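Local coordinates for Tat pathway signal sequence domain protein (Parabacteroides merdae, PDB 4Q9A) that probably hydrolyses ester bonds as a GDSL-like lipase or acylhydrolase of the SGNH hydrolase clan, at residues A[185-190]-A[216-221]. Numbering follows the deposited sequence.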
loop_
_atom_site.group_PDB
_atom_site.type_symbol
_atom_site.label_atom_id
_atom_site.label_comp_id
_atom_site.label_asym_id
_atom_site.label_seq_id
_atom_site.Cartn_x
_atom_site.Cartn_y
_atom_site.Cartn_z
ATOM N N VAL A 185 11.925 -5.758 14.523
ATOM C CA VAL A 185 10.543 -5.978 14.076
ATOM C C VAL A 185 10.263 -7.496 14.225
ATOM O O VAL A 185 10.903 -8.303 13.542
ATOM C CB VAL A 185 10.212 -5.425 12.654
ATOM C CG1 VAL A 185 8.703 -5.307 12.476
ATOM C CG2 VAL A 185 10.868 -4.072 12.399
ATOM N N PRO A 186 9.383 -7.907 15.177
ATOM C CA PRO A 186 9.161 -9.348 15.408
ATOM C C PRO A 186 8.066 -9.932 14.513
ATOM O O PRO A 186 6.972 -10.282 14.989
ATOM C CB PRO A 186 8.781 -9.400 16.890
ATOM C CG PRO A 186 8.149 -8.062 17.167
ATOM C CD PRO A 186 8.567 -7.091 16.104
ATOM N N PHE A 187 8.380 -10.057 13.217
ATOM C CA PHE A 187 7.456 -10.535 12.192
ATOM C C PHE A 187 6.811 -11.882 12.522
ATOM O O PHE A 187 5.616 -12.024 12.287
ATOM C CB PHE A 187 8.143 -10.609 10.833
ATOM C CG PHE A 187 8.418 -9.282 10.160
ATOM C CD1 PHE A 187 7.502 -8.237 10.240
ATOM C CD2 PHE A 187 9.535 -9.112 9.360
ATOM C CE1 PHE A 187 7.722 -7.036 9.567
ATOM C CE2 PHE A 187 9.761 -7.903 8.695
ATOM C CZ PHE A 187 8.849 -6.875 8.798
ATOM N N GLN A 188 7.556 -12.838 13.110
ATOM C CA GLN A 188 7.027 -14.156 13.458
ATOM C C GLN A 188 5.814 -14.050 14.398
ATOM O O GLN A 188 4.782 -14.650 14.095
ATOM C CB GLN A 188 8.120 -15.073 14.055
ATOM C CG GLN A 188 7.801 -16.572 14.032
ATOM C CD GLN A 188 7.650 -17.149 12.639
ATOM O OE1 GLN A 188 8.625 -17.534 11.968
ATOM N NE2 GLN A 188 6.399 -17.269 12.195
ATOM N N SER A 189 5.910 -13.242 15.478
ATOM C CA SER A 189 4.829 -13.028 16.457
ATOM C C SER A 189 3.561 -12.544 15.774
ATOM O O SER A 189 2.462 -13.023 16.101
ATOM C CB SER A 189 5.255 -12.005 17.498
ATOM O OG SER A 189 6.579 -12.282 17.918
ATOM N N GLY A 190 3.738 -11.622 14.811
ATOM C CA GLY A 190 2.647 -11.055 14.033
ATOM C C GLY A 190 1.976 -12.089 13.173
ATOM O O GLY A 190 0.745 -12.162 13.140
ATOM N N GLN A 216 0.919 -5.841 3.903
ATOM C CA GLN A 216 0.283 -4.790 4.687
ATOM C C GLN A 216 0.546 -5.026 6.178
ATOM O O GLN A 216 0.940 -4.082 6.859
ATOM C CB GLN A 216 -1.231 -4.718 4.384
ATOM C CG GLN A 216 -1.944 -3.482 4.954
ATOM C CD GLN A 216 -1.426 -2.153 4.419
ATOM O OE1 GLN A 216 -1.882 -1.642 3.373
ATOM N NE2 GLN A 216 -0.504 -1.533 5.166
ATOM N N LEU A 217 0.388 -6.291 6.662
ATOM C CA LEU A 217 0.649 -6.691 8.056
ATOM C C LEU A 217 2.086 -6.351 8.498
ATOM O O LEU A 217 2.287 -5.793 9.588
ATOM C CB LEU A 217 0.424 -8.199 8.227
ATOM C CG LEU A 217 0.556 -8.751 9.635
ATOM C CD1 LEU A 217 -0.693 -8.474 10.431
ATOM C CD2 LEU A 217 0.809 -10.233 9.610
HETATM N N MSE A 218 3.068 -6.676 7.617
HETATM C CA MSE A 218 4.478 -6.453 7.872
HETATM C C MSE A 218 4.777 -4.983 7.972
HETATM O O MSE A 218 5.500 -4.580 8.896
HETATM C CB MSE A 218 5.325 -7.096 6.788
HETATM C CG MSE A 218 5.358 -8.599 6.907
HETATM SE SE MSE A 218 6.187 -9.342 5.370
HETATM C CE MSE A 218 8.015 -8.783 5.731
ATOM N N ALA A 219 4.193 -4.185 7.028
ATOM C CA ALA A 219 4.312 -2.725 6.969
ATOM C C ALA A 219 3.847 -2.097 8.288
ATOM O O ALA A 219 4.563 -1.272 8.857
ATOM C CB ALA A 219 3.494 -2.172 5.806
ATOM N N ASN A 220 2.684 -2.543 8.799
ATOM C CA ASN A 220 2.089 -2.065 10.044
ATOM C C ASN A 220 2.983 -2.387 11.245
ATOM O O ASN A 220 3.130 -1.547 12.139
ATOM C CB ASN A 220 0.698 -2.675 10.237
ATOM C CG ASN A 220 -0.340 -2.295 9.202
ATOM O OD1 ASN A 220 -0.153 -1.389 8.378
ATOM N ND2 ASN A 220 -1.485 -2.968 9.247
HETATM N N MSE A 221 3.592 -3.592 11.249
HETATM C CA MSE A 221 4.502 -4.044 12.309
HETATM C C MSE A 221 5.744 -3.150 12.376
HETATM O O MSE A 221 6.145 -2.697 13.453
HETATM C CB MSE A 221 4.918 -5.492 12.065
HETATM C CG MSE A 221 3.791 -6.487 12.256
HETATM SE SE MSE A 221 4.491 -8.241 12.701
HETATM C CE MSE A 221 5.131 -7.809 14.493
#
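F187 meets two selenomethionines of helix 212-226, M218 over one ring face and M221 at the ring edge. The CE methyl of M218 lies over that face toward the rim, a CH-pi contact 3.9 Å from the F187 ring centroid. The M218 chain bends at its last torsion (chi3 71°), which brings CE over the ring. V185 CB sits on the opposite face. M221 SE lies near the ring plane, 3.9 Å from F187 CD1. Both selenium positions make Met-aromatic contacts with the ring. The M221 side chain reaches the first turn of helix 187-194. M221 SE packs on G190 CA at 3.6 Å, where the glycine brings no side chain between the helices. Its CE reaches the backbone and ring of P186, the N-cap residue. V185 CG1 packs against M221 CB at 3.8 Å. One turn earlier in helix 212-226, L217 CD2 touches G190 O. Further out, Q188 N hydrogen-bonds to E147 OE1 and Q188 NE2 to T150 O, tying helix 187-194 to the loop after strand 142-146. The contact joins strand 183-185, outermost in the parallel sheet of this chain, and the helix following it, to helix 212-226, which also packs on helix 51-62, as in the alpha/beta/alpha fold of SGNH hydrolases.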